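Local atomic coordinates of uncharacterized protein (Sinorhizobium meliloti, PDB entry 3U5R), a protein that is of uncharacterised function but belongs to the AhpC/TSA, thioredoxin-like family and probably has oxidoreductase or antioxidant activity. Residues I67-P72 and G115-A120; A85-G90 and D177-V182; K137-A142 and F148-E153. All blocks are in the same frame, centred on the assembly; numbering follows the deposited sequence.

Contact 1 (I67-P72 and G115-A120)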
ATOM      1  N   ILE A  67      -0.830  -1.734   4.721  1.00 15.18           N
ATOM      2  CA  ILE A  67      -0.564  -0.844   5.827  1.00 14.87           C
ATOM      3  C   ILE A  67      -1.227  -1.373   7.122  1.00 15.90           C
ATOM      4  O   ILE A  67      -1.693  -2.502   7.168  1.00 14.35           O
ATOM      5  CB  ILE A  67      -1.009   0.610   5.485  1.00 15.73           C
ATOM      6  CG1 ILE A  67      -2.505   0.684   5.165  1.00 16.14           C
ATOM      7  CG2 ILE A  67      -0.259   1.129   4.319  1.00 13.03           C
ATOM      8  CD1 ILE A  67      -2.937   2.141   5.056  1.00 11.67           C
ATOM      9  N   SER A  68      -1.307  -0.526   8.141  1.00 16.16           N
ATOM     10  CA  SER A  68      -1.724  -0.916   9.455  1.00 17.49           C
ATOM     11  C   SER A  68      -2.298   0.393  10.110  1.00 17.87           C
ATOM     12  O   SER A  68      -2.006   1.510   9.639  1.00 16.21           O
ATOM     13  CB  SER A  68      -0.498  -1.425  10.253  1.00 18.47           C
ATOM     14  OG  SER A  68      -0.655  -1.204  11.658  1.00 24.64           O
ATOM     15  N   ASN A  69      -3.149   0.234  11.114  1.00 18.31           N
ATOM     16  CA  ASN A  69      -3.677   1.368  11.859  1.00 21.69           C
ATOM     17  C   ASN A  69      -2.756   1.873  12.989  1.00 23.70           C
ATOM     18  O   ASN A  69      -2.948   3.009  13.452  1.00 26.68           O
ATOM     19  CB  ASN A  69      -5.055   1.008  12.481  1.00 20.69           C
ATOM     20  CG  ASN A  69      -6.100   0.714  11.400  1.00 22.99           C
ATOM     21  OD1 ASN A  69      -6.029   1.290  10.275  1.00 18.01           O
ATOM     22  ND2 ASN A  69      -7.003  -0.211  11.683  1.00 18.42           N
ATOM     23  N   ARG A  70      -1.802   1.068  13.440  1.00 24.30           N
ATOM     24  CA  ARG A  70      -0.982   1.460  14.586  1.00 27.05           C
ATOM     25  C   ARG A  70       0.531   1.296  14.428  1.00 25.45           C
ATOM     26  O   ARG A  70       1.285   1.891  15.198  1.00 26.10           O
ATOM     27  CB  ARG A  70      -1.451   0.735  15.871  1.00 28.55           C
ATOM     28  CG  ARG A  70      -0.884   1.386  17.217  1.00 38.38           C
ATOM     29  CD  ARG A  70      -1.919   1.429  18.423  1.00 50.55           C
ATOM     30  NE  ARG A  70      -1.286   1.549  19.764  1.00 58.28           N
ATOM     31  CZ  ARG A  70      -0.838   2.685  20.336  1.00 62.96           C
ATOM     32  NH1 ARG A  70      -0.929   3.858  19.705  1.00 64.07           N
ATOM     33  NH2 ARG A  70      -0.287   2.660  21.561  1.00 63.10           N
ATOM     34  N   CYS A  71       0.992   0.530  13.442  1.00 22.20           N
ATOM     35  CA  CYS A  71       2.430   0.476  13.155  1.00 20.55           C
ATOM     36  C   CYS A  71       3.104   1.915  13.070  1.00 17.81           C
ATOM     37  O   CYS A  71       2.682   2.738  12.289  1.00 17.81           O
ATOM     38  CB  CYS A  71       2.644  -0.297  11.819  1.00 19.63           C
ATOM     39  SG  CYS A  71       4.360  -0.135  11.260  1.00 25.49           S
ATOM     40  N   PRO A  72       4.157   2.231  13.895  1.00 19.64           N
ATOM     41  CA  PRO A  72       4.884   3.548  13.827  1.00 18.52           C
ATOM     42  C   PRO A  72       5.423   3.908  12.458  1.00 16.66           C
ATOM     43  O   PRO A  72       5.474   5.096  12.078  1.00 18.12           O
ATOM     44  CB  PRO A  72       6.068   3.380  14.784  1.00 19.98           C
ATOM     45  CG  PRO A  72       5.629   2.287  15.717  1.00 21.43           C
ATOM     46  CD  PRO A  72       4.736   1.352  14.936  1.00 19.97           C
ATOM     47  N   GLY A 115     -12.269   1.307   9.039  1.00 16.69           N
ATOM     48  CA  GLY A 115     -13.262   2.333   8.702  1.00 16.61           C
ATOM     49  C   GLY A 115     -13.089   3.651   9.497  1.00 18.34           C
ATOM     50  O   GLY A 115     -13.229   4.751   8.928  1.00 15.86           O
ATOM     51  N   ALA A 116     -12.774   3.540  10.786  1.00 16.97           N
ATOM     52  CA  ALA A 116     -12.533   4.755  11.558  1.00 19.52           C
ATOM     53  C   ALA A 116     -11.212   5.424  11.016  1.00 20.99           C
ATOM     54  O   ALA A 116     -11.146   6.662  10.925  1.00 19.66           O
ATOM     55  CB  ALA A 116     -12.383   4.414  13.077  1.00 20.17           C
ATOM     56  N   GLU A 117     -10.177   4.647  10.668  1.00 20.46           N
ATOM     57  CA  GLU A 117      -8.939   5.319  10.102  1.00 21.87           C
ATOM     58  C   GLU A 117      -9.241   6.157   8.890  1.00 19.98           C
ATOM     59  O   GLU A 117      -8.670   7.234   8.772  1.00 19.74           O
ATOM     60  CB  GLU A 117      -7.852   4.380   9.527  1.00 22.92           C
ATOM     61  CG  GLU A 117      -6.912   3.649  10.379  1.00 29.71           C
ATOM     62  CD  GLU A 117      -5.942   4.497  11.170  1.00 32.19           C
ATOM     63  OE1 GLU A 117      -4.794   4.834  10.706  1.00 29.45           O
ATOM     64  OE2 GLU A 117      -6.363   4.755  12.315  1.00 31.04           O
ATOM     65  N   VAL A 118     -10.075   5.644   7.971  1.00 18.02           N
ATOM     66  CA  VAL A 118     -10.428   6.372   6.761  1.00 18.65           C
ATOM     67  C   VAL A 118     -10.979   7.781   7.105  1.00 20.64           C
ATOM     68  O   VAL A 118     -10.530   8.832   6.562  1.00 20.74           O
ATOM     69  CB  VAL A 118     -11.466   5.578   5.895  1.00 17.05           C
ATOM     70  CG1 VAL A 118     -12.052   6.500   4.772  1.00 17.49           C
ATOM     71  CG2 VAL A 118     -10.864   4.229   5.303  1.00 17.01           C
ATOM     72  N   LYS A 119     -11.965   7.826   7.994  1.00 22.31           N
ATOM     73  CA  LYS A 119     -12.580   9.141   8.361  1.00 23.88           C
ATOM     74  C   LYS A 119     -11.576  10.021   9.095  1.00 23.37           C
ATOM     75  O   LYS A 119     -11.520  11.215   8.843  1.00 24.12           O
ATOM     76  CB  LYS A 119     -13.774   8.934   9.317  1.00 25.51           C
ATOM     77  CG  LYS A 119     -14.757   7.854   8.896  1.00 31.30           C
ATOM     78  CD  LYS A 119     -16.009   7.912   9.805  1.00 42.24           C
ATOM     79  CE  LYS A 119     -17.258   7.382   9.088  1.00 49.48           C
ATOM     80  NZ  LYS A 119     -18.040   8.517   8.444  1.00 54.27           N
ATOM     81  N   ALA A 120     -10.785   9.447  10.004  1.00 23.82           N
ATOM     82  CA  ALA A 120      -9.909  10.275  10.872  1.00 24.42           C
ATOM     83  C   ALA A 120      -8.781  10.889  10.052  1.00 25.30           C
ATOM     84  O   ALA A 120      -8.391  12.034  10.301  1.00 25.78           O
ATOM     85  CB  ALA A 120      -9.322   9.448  12.020  1.00 24.76           C
TER
HETATM   86  O   HOH W   1      -3.536   3.905   8.609  1.00 20.21           O
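N69 and E117 meet flank to flank: the two side chains run alongside each other, pointing opposite ways, and no direct hydrogen bond joins them. The carboxyl end of E117 lies alongside the foot of N69, with E117 CD 3.8 Å from N69 CB and E117 OE2 4.0 Å from the same CB. Amide and carboxylate planes are turned 44° apart. E117 CG lies beside the backbone N, anti to the carbonyl carbon, and the chain bends at chi2 (-65°), which carries the carboxylate round to the backbone of the loop. The approach of N69 OD1 to the E117 CG methylene is too short to be trusted. The amide of N69 has other partners: OD1 is bonded to the hydroxyl of Y127, and ND2 to the carbonyl of E108. One ordered water spans the contact, donating to S68 O at 3.0 Å and to E117 OE1 at 2.6 Å, and a long, weak ion pair also links OE1 to R78. With an alanine here in place of E117, the water would probably lose its acceptor on the helix and a gap would be likely to open beside N69. The loop follows strand 61-66 of the thioredoxin-like sheet and leads to C71 at the N-cap of helix 72-75, a position where proteins of this family commonly carry a redox cysteine, though such a role for C71 is only inferred. S68 OG shapes this bend as an ST turn and ST motif, accepting from R70 N at 3.1 Å and almost straight (171°) from C71 N at 3.0 Å. The carboxylate of E109 is hydrogen-bonded to both the S68 hydroxyl and the backbone N of N69.

Contact 2 (A85-G90 and D177-V182)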
ATOM      1  N   ALA A  85      -2.171  10.187  -2.417  1.00 17.13           N
ATOM      2  CA  ALA A  85      -3.249   9.565  -3.209  1.00 17.98           C
ATOM      3  C   ALA A  85      -4.194  10.653  -3.783  1.00 18.15           C
ATOM      4  O   ALA A  85      -4.544  10.590  -4.952  1.00 16.76           O
ATOM      5  CB  ALA A  85      -4.026   8.503  -2.416  1.00 18.09           C
ATOM      6  N   GLY A  86      -4.579  11.641  -2.958  1.00 17.37           N
ATOM      7  CA  GLY A  86      -5.434  12.757  -3.413  1.00 18.24           C
ATOM      8  C   GLY A  86      -4.774  13.546  -4.549  1.00 18.86           C
ATOM      9  O   GLY A  86      -5.422  13.859  -5.580  1.00 20.71           O
ATOM     10  N   ASP A  87      -3.486  13.829  -4.427  1.00 18.29           N
ATOM     11  CA  ASP A  87      -2.790  14.597  -5.440  1.00 19.83           C
ATOM     12  C   ASP A  87      -2.945  13.925  -6.822  1.00 19.88           C
ATOM     13  O   ASP A  87      -2.979  14.613  -7.817  1.00 18.90           O
ATOM     14  CB  ASP A  87      -1.274  14.640  -5.169  1.00 20.07           C
ATOM     15  CG  ASP A  87      -0.858  15.705  -4.155  1.00 24.02           C
ATOM     16  OD1 ASP A  87      -1.736  16.527  -3.801  1.00 26.29           O
ATOM     17  OD2 ASP A  87       0.335  15.658  -3.690  1.00 22.72           O
ATOM     18  N   TYR A  88      -2.876  12.587  -6.862  1.00 18.37           N
ATOM     19  CA  TYR A  88      -2.879  11.851  -8.141  1.00 19.36           C
ATOM     20  C   TYR A  88      -4.257  11.373  -8.601  1.00 21.09           C
ATOM     21  O   TYR A  88      -4.394  10.782  -9.714  1.00 19.55           O
ATOM     22  CB  TYR A  88      -1.961  10.618  -8.058  1.00 19.97           C
ATOM     23  CG  TYR A  88      -0.510  11.014  -8.223  1.00 17.96           C
ATOM     24  CD1 TYR A  88       0.053  11.236  -9.469  1.00 21.15           C
ATOM     25  CD2 TYR A  88       0.263  11.212  -7.127  1.00 21.06           C
ATOM     26  CE1 TYR A  88       1.412  11.621  -9.594  1.00 23.66           C
ATOM     27  CE2 TYR A  88       1.598  11.577  -7.224  1.00 22.64           C
ATOM     28  CZ  TYR A  88       2.163  11.790  -8.429  1.00 24.66           C
ATOM     29  OH  TYR A  88       3.496  12.148  -8.435  1.00 26.38           O
ATOM     30  N   ALA A  89      -5.260  11.573  -7.750  1.00 20.59           N
ATOM     31  CA  ALA A  89      -6.635  11.111  -8.094  1.00 22.27           C
ATOM     32  C   ALA A  89      -7.081  11.926  -9.312  1.00 22.26           C
ATOM     33  O   ALA A  89      -7.062  13.163  -9.309  1.00 22.40           O
ATOM     34  CB  ALA A  89      -7.645  11.282  -6.860  1.00 21.47           C
ATOM     35  N   GLY A  90      -7.387  11.266 -10.409  1.00 22.09           N
ATOM     36  CA  GLY A  90      -7.715  12.077 -11.584  1.00 20.78           C
ATOM     37  C   GLY A  90      -6.543  12.227 -12.536  1.00 21.49           C
ATOM     38  O   GLY A  90      -6.760  12.673 -13.676  1.00 21.45           O
ATOM     39  N   ASP A 177      10.245   9.082  -3.565  1.00 17.09           N
ATOM     40  CA  ASP A 177      10.542   7.835  -4.321  1.00 18.43           C
ATOM     41  C   ASP A 177       9.300   7.298  -5.049  1.00 17.32           C
ATOM     42  O   ASP A 177       9.359   7.031  -6.272  1.00 16.33           O
ATOM     43  CB  ASP A 177      11.147   6.724  -3.420  1.00 19.00           C
ATOM     44  CG  ASP A 177      12.573   7.075  -2.874  1.00 25.70           C
ATOM     45  OD1 ASP A 177      12.866   8.259  -2.793  1.00 32.99           O
ATOM     46  OD2 ASP A 177      13.381   6.184  -2.454  1.00 35.00           O
ATOM     47  N   LEU A 178       8.186   7.179  -4.330  1.00 14.90           N
ATOM     48  CA  LEU A 178       6.943   6.707  -4.950  1.00 15.93           C
ATOM     49  C   LEU A 178       6.395   7.688  -5.952  1.00 13.41           C
ATOM     50  O   LEU A 178       5.963   7.300  -7.035  1.00 16.15           O
ATOM     51  CB  LEU A 178       5.856   6.414  -3.892  1.00 15.32           C
ATOM     52  CG  LEU A 178       5.188   5.089  -3.841  1.00 22.00           C
ATOM     53  CD1 LEU A 178       3.851   5.249  -3.116  1.00 23.06           C
ATOM     54  CD2 LEU A 178       5.101   4.332  -5.162  1.00 22.19           C
ATOM     55  N   ARG A 179       6.437   8.973  -5.621  1.00 13.35           N
ATOM     56  CA  ARG A 179       6.011  10.000  -6.569  1.00 12.82           C
ATOM     57  C   ARG A 179       6.792   9.916  -7.853  1.00 13.64           C
ATOM     58  O   ARG A 179       6.209   9.894  -8.899  1.00 13.82           O
ATOM     59  CB  ARG A 179       6.129  11.396  -5.967  1.00 10.83           C
ATOM     60  CG  ARG A 179       5.039  11.597  -4.861  1.00 11.84           C
ATOM     61  CD  ARG A 179       5.315  12.967  -4.051  1.00 15.34           C
ATOM     62  NE  ARG A 179       4.227  13.291  -3.113  1.00 12.69           N
ATOM     63  CZ  ARG A 179       3.084  13.882  -3.429  1.00 13.23           C
ATOM     64  NH1 ARG A 179       2.823  14.324  -4.647  1.00 14.64           N
ATOM     65  NH2 ARG A 179       2.240  14.183  -2.442  1.00 18.82           N
ATOM     66  N   ALA A 180       8.119   9.869  -7.770  1.00 15.92           N
ATOM     67  CA  ALA A 180       8.928   9.742  -8.983  1.00 16.55           C
ATOM     68  C   ALA A 180       8.533   8.505  -9.824  1.00 15.09           C
ATOM     69  O   ALA A 180       8.385   8.611 -11.048  1.00 17.84           O
ATOM     70  CB  ALA A 180      10.470   9.758  -8.637  1.00 16.67           C
ATOM     71  N   ALA A 181       8.302   7.369  -9.180  1.00 14.76           N
ATOM     72  CA  ALA A 181       7.889   6.119  -9.854  1.00 13.12           C
ATOM     73  C   ALA A 181       6.494   6.280 -10.542  1.00 15.26           C
ATOM     74  O   ALA A 181       6.321   5.956 -11.719  1.00 15.03           O
ATOM     75  CB  ALA A 181       7.865   4.964  -8.833  1.00 11.37           C
ATOM     76  N   VAL A 182       5.519   6.847  -9.826  1.00 12.32           N
ATOM     77  CA  VAL A 182       4.212   7.110 -10.429  1.00 13.82           C
ATOM     78  C   VAL A 182       4.289   8.039 -11.647  1.00 14.28           C
ATOM     79  O   VAL A 182       3.684   7.737 -12.700  1.00 12.86           O
ATOM     80  CB  VAL A 182       3.197   7.663  -9.376  1.00 13.79           C
ATOM     81  CG1 VAL A 182       1.854   8.012 -10.094  1.00 14.99           C
ATOM     82  CG2 VAL A 182       2.980   6.589  -8.319  1.00 15.91           C
TER
HETATM   83  O   HOH W   2       4.079  14.340  -7.108  1.00 20.35           O
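Two helices of the thioredoxin-like fold, 78-88 and 176-186, are joined here by a salt bridge, a shared water and an aromatic contact, with the end of the first helix facing the middle of the second. R179 reaches across with its chain extended from CG to NE and presents both terminal nitrogens to one carboxylate oxygen of D87. NH2 donates to D87 OD2 at 2.7 Å (151°), and NH1 donates to the same OD2 at 3.0 Å along a more bent line. OD2 lies close to the guanidinium plane, but the carboxylate is twisted by 58° against it, and both nitrogens come to its anti side, away from OD1. An ordered water accepts from R179 NH1 at 2.8 Å and donates to Y88 OH at 2.6 Å. The hydroxyl is also hydrogen-bonded to D183, one residue beyond V182. The Y88 ring also meets F84, one turn earlier on its own helix, which touches R179 and V182 as well. The apolar half of the contact is a CH-pi approach over one face of the ring: V182 CG1, anti to the backbone N (chi1 176°), lies 4.0 Å from the centroid of the Y88 ring, displaced toward CD1 and CE1, each 3.7 Å from that methyl carbon.

Contact 3 (K137-A142 and F148-E153)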
ATOM      1  N   LYS A 137      -0.371 -12.826   1.388  1.00 17.98           N
ATOM      2  CA  LYS A 137       0.479 -13.963   0.951  1.00 19.28           C
ATOM      3  C   LYS A 137       0.681 -14.059  -0.548  1.00 17.72           C
ATOM      4  O   LYS A 137       1.824 -14.300  -1.008  1.00 18.65           O
ATOM      5  CB  LYS A 137      -0.104 -15.296   1.449  1.00 20.48           C
ATOM      6  CG  LYS A 137      -0.060 -15.535   2.926  1.00 26.68           C
ATOM      7  CD  LYS A 137      -0.441 -17.067   3.168  1.00 33.40           C
ATOM      8  CE  LYS A 137      -1.283 -17.295   4.418  1.00 41.04           C
ATOM      9  NZ  LYS A 137      -1.953 -18.661   4.370  1.00 43.88           N
ATOM     10  N   ALA A 138      -0.377 -13.802  -1.340  1.00 17.59           N
ATOM     11  CA  ALA A 138      -0.229 -13.818  -2.816  1.00 18.37           C
ATOM     12  C   ALA A 138       0.679 -12.696  -3.348  1.00 18.25           C
ATOM     13  O   ALA A 138       1.359 -12.910  -4.332  1.00 17.54           O
ATOM     14  CB  ALA A 138      -1.646 -13.762  -3.563  1.00 17.98           C
ATOM     15  N   TYR A 139       0.676 -11.507  -2.710  1.00 16.83           N
ATOM     16  CA  TYR A 139       1.546 -10.387  -3.156  1.00 14.80           C
ATOM     17  C   TYR A 139       2.955 -10.567  -2.639  1.00 15.54           C
ATOM     18  O   TYR A 139       3.904  -9.998  -3.215  1.00 17.10           O
ATOM     19  CB  TYR A 139       0.955  -9.012  -2.673  1.00 15.89           C
ATOM     20  CG  TYR A 139      -0.052  -8.465  -3.664  1.00 13.12           C
ATOM     21  CD1 TYR A 139      -1.276  -9.045  -3.795  1.00 14.38           C
ATOM     22  CD2 TYR A 139       0.277  -7.447  -4.546  1.00 14.31           C
ATOM     23  CE1 TYR A 139      -2.185  -8.611  -4.705  1.00 14.79           C
ATOM     24  CE2 TYR A 139      -0.670  -7.002  -5.497  1.00 10.14           C
ATOM     25  CZ  TYR A 139      -1.858  -7.585  -5.560  1.00 13.50           C
ATOM     26  OH  TYR A 139      -2.766  -7.182  -6.502  1.00 13.62           O
ATOM     27  N   GLY A 140       3.085 -11.410  -1.605  1.00 15.50           N
ATOM     28  CA  GLY A 140       4.343 -11.585  -0.894  1.00 15.61           C
ATOM     29  C   GLY A 140       4.714 -10.327  -0.094  1.00 16.56           C
ATOM     30  O   GLY A 140       5.905  -9.978  -0.022  1.00 15.87           O
ATOM     31  N   ALA A 141       3.703  -9.668   0.502  1.00 14.79           N
ATOM     32  CA  ALA A 141       3.917  -8.641   1.516  1.00 16.62           C
ATOM     33  C   ALA A 141       4.537  -9.216   2.787  1.00 17.45           C
ATOM     34  O   ALA A 141       4.180 -10.331   3.241  1.00 16.86           O
ATOM     35  CB  ALA A 141       2.561  -7.900   1.859  1.00 14.05           C
ATOM     36  N   ALA A 142       5.466  -8.461   3.369  1.00 17.98           N
ATOM     37  CA  ALA A 142       6.158  -8.900   4.586  1.00 19.29           C
ATOM     38  C   ALA A 142       6.013  -7.915   5.762  1.00 19.96           C
ATOM     39  O   ALA A 142       6.102  -8.312   6.893  1.00 21.32           O
ATOM     40  CB  ALA A 142       7.653  -9.114   4.325  1.00 19.90           C
ATOM     41  N   PHE A 148       3.489  -1.681  -3.618  1.00 13.20           N
ATOM     42  CA  PHE A 148       3.714  -2.371  -4.896  1.00 13.10           C
ATOM     43  C   PHE A 148       3.050  -1.508  -5.975  1.00 13.17           C
ATOM     44  O   PHE A 148       1.815  -1.362  -5.959  1.00 14.10           O
ATOM     45  CB  PHE A 148       3.013  -3.756  -4.888  1.00 11.53           C
ATOM     46  CG  PHE A 148       3.518  -4.769  -3.850  1.00 12.86           C
ATOM     47  CD1 PHE A 148       3.184  -4.684  -2.495  1.00 12.87           C
ATOM     48  CD2 PHE A 148       4.270  -5.888  -4.264  1.00 13.35           C
ATOM     49  CE1 PHE A 148       3.650  -5.618  -1.574  1.00 13.98           C
ATOM     50  CE2 PHE A 148       4.692  -6.855  -3.375  1.00 16.22           C
ATOM     51  CZ  PHE A 148       4.392  -6.752  -2.011  1.00 13.27           C
ATOM     52  N   LEU A 149       3.814  -0.939  -6.921  1.00 11.63           N
ATOM     53  CA  LEU A 149       3.244  -0.147  -7.960  1.00 11.94           C
ATOM     54  C   LEU A 149       3.234  -0.965  -9.283  1.00 12.81           C
ATOM     55  O   LEU A 149       4.304  -1.481  -9.673  1.00 11.40           O
ATOM     56  CB  LEU A 149       4.080   1.144  -8.209  1.00 11.33           C
ATOM     57  CG  LEU A 149       3.536   2.140  -9.255  1.00 10.66           C
ATOM     58  CD1 LEU A 149       2.172   2.776  -8.785  1.00 10.84           C
ATOM     59  CD2 LEU A 149       4.561   3.184  -9.448  1.00  9.71           C
ATOM     60  N   TYR A 150       2.080  -0.964  -9.964  1.00 12.00           N
ATOM     61  CA  TYR A 150       1.863  -1.642 -11.245  1.00 11.62           C
ATOM     62  C   TYR A 150       1.559  -0.646 -12.360  1.00 12.36           C
ATOM     63  O   TYR A 150       0.914   0.392 -12.126  1.00 11.42           O
ATOM     64  CB  TYR A 150       0.697  -2.613 -11.131  1.00 11.03           C
ATOM     65  CG  TYR A 150       1.005  -3.636 -10.079  1.00 14.29           C
ATOM     66  CD1 TYR A 150       1.747  -4.782 -10.401  1.00 14.14           C
ATOM     67  CD2 TYR A 150       0.598  -3.426  -8.734  1.00 12.78           C
ATOM     68  CE1 TYR A 150       2.037  -5.736  -9.429  1.00 10.99           C
ATOM     69  CE2 TYR A 150       0.955  -4.359  -7.711  1.00 12.21           C
ATOM     70  CZ  TYR A 150       1.667  -5.501  -8.092  1.00 14.02           C
ATOM     71  OH  TYR A 150       2.038  -6.416  -7.117  1.00 11.35           O
ATOM     72  N   ASP A 151       1.919  -1.025 -13.589  1.00 12.89           N
ATOM     73  CA  ASP A 151       1.616  -0.234 -14.774  1.00 14.12           C
ATOM     74  C   ASP A 151       0.344  -0.653 -15.404  1.00 14.81           C
ATOM     75  O   ASP A 151      -0.456  -1.415 -14.818  1.00 14.57           O
ATOM     76  CB  ASP A 151       2.816  -0.268 -15.752  1.00 15.18           C
ATOM     77  CG  ASP A 151       3.051  -1.699 -16.341  1.00 16.97           C
ATOM     78  OD1 ASP A 151       2.188  -2.607 -16.164  1.00 15.24           O
ATOM     79  OD2 ASP A 151       4.093  -1.882 -16.968  1.00 17.73           O
ATOM     80  N   ARG A 152       0.150  -0.187 -16.619  1.00 17.46           N
ATOM     81  CA  ARG A 152      -1.089  -0.335 -17.388  1.00 21.30           C
ATOM     82  C   ARG A 152      -1.425  -1.836 -17.592  1.00 21.09           C
ATOM     83  O   ARG A 152      -2.597  -2.215 -17.596  1.00 20.52           O
ATOM     84  CB  ARG A 152      -0.973   0.335 -18.786  1.00 23.10           C
ATOM     85  CG  ARG A 152      -0.726   1.904 -18.841  1.00 34.49           C
ATOM     86  CD  ARG A 152      -1.510   2.634 -20.024  1.00 46.04           C
ATOM     87  NE  ARG A 152      -2.969   2.360 -19.856  1.00 53.20           N
ATOM     88  CZ  ARG A 152      -3.954   3.264 -19.890  1.00 51.86           C
ATOM     89  NH1 ARG A 152      -3.687   4.536 -20.157  1.00 51.59           N
ATOM     90  NH2 ARG A 152      -5.212   2.885 -19.653  1.00 52.98           N
ATOM     91  N   GLU A 153      -0.403  -2.683 -17.717  1.00 19.47           N
ATOM     92  CA  GLU A 153      -0.689  -4.118 -17.883  1.00 19.17           C
ATOM     93  C   GLU A 153      -0.468  -4.833 -16.604  1.00 19.30           C
ATOM     94  O   GLU A 153      -0.308  -6.033 -16.583  1.00 18.76           O
ATOM     95  CB  GLU A 153       0.188  -4.698 -19.019  1.00 20.73           C
ATOM     96  CG  GLU A 153      -0.085  -3.931 -20.327  1.00 23.28           C
ATOM     97  CD  GLU A 153      -1.416  -4.331 -20.999  1.00 34.18           C
ATOM     98  OE1 GLU A 153      -2.153  -5.229 -20.481  1.00 34.68           O
ATOM     99  OE2 GLU A 153      -1.700  -3.763 -22.091  1.00 39.80           O
TER
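Y139 turns the edge of its ring toward the face of F148 in a T-shaped (edge-to-face) pair, centroids 5.7 Å apart and planes at 82°. Y139 CD2 stands 4.2 Å above the F148 plane, toward CG and CD2, while Y139 CB comes to 4.2 Å from F148 CZ at the far end of the ring. At the rim of the same phenylalanine the Y139 carbonyl O lies 3.2 Å from F148 CE2, and A141 adds its methyl, with CB 4.3 Å from F148 CE1. In F148, CG lies beside the backbone N, anti to the carbonyl carbon (chi1 -63°), and this choice swings the ring from the strand to the end of the helix. Y139 CG likewise lies beside its backbone N, turning the ring's edge to F148. Y150 makes the same choice and points to the same side of the strand as F148. Its hydroxyl reaches the Y139 ring at 3.2 Å from CE2, a van der Waals approach, while Y139 CE2 also packs 3.8 Å from Y150 CZ. These two side chains run obliquely, with Y150 CE2 in the plane of the Y139 ring at its edge. The contact joins helix 134-139 to strand 146-150, an inner strand of the thioredoxin-like sheet that runs antiparallel to both 61-66 and 156-160. The helix finishes in a Schellman motif: G140, with positive phi (69°), is its C-prime residue, and G140 N makes a weak bond of 3.2 Å to K137 O. This bend sends A141 past the F148 ring. Farther out, the hydroxyl of Y139 is hydrogen-bonded to the carbonyl of A39, H159 of strand 156-160 stacks with F148, and V64 of strand 61-66 touches both tyrosines.

In the fold
From the N terminus, the chain leaves strand 61-66 through 67-72, the first half of contact 1, and then runs down helix 78-88, whose end opens contact 2. Contact 1 closes when helix 111-121 returns to the loop, before either other contact is complete. Contact 3 then opens and closes within a few residues, from the end of helix 134-139 to strand 146-150, inside the long span between 85-90 and 177-182 that contact 2 finally brings together. Contacts 1 and 2 therefore cross, while 1 and 3 follow in series on opposite sides of the chain's centre. Contacts 2 and 3 touch: L149 of strand 146-150 packs on A181 and V182 of helix 176-186.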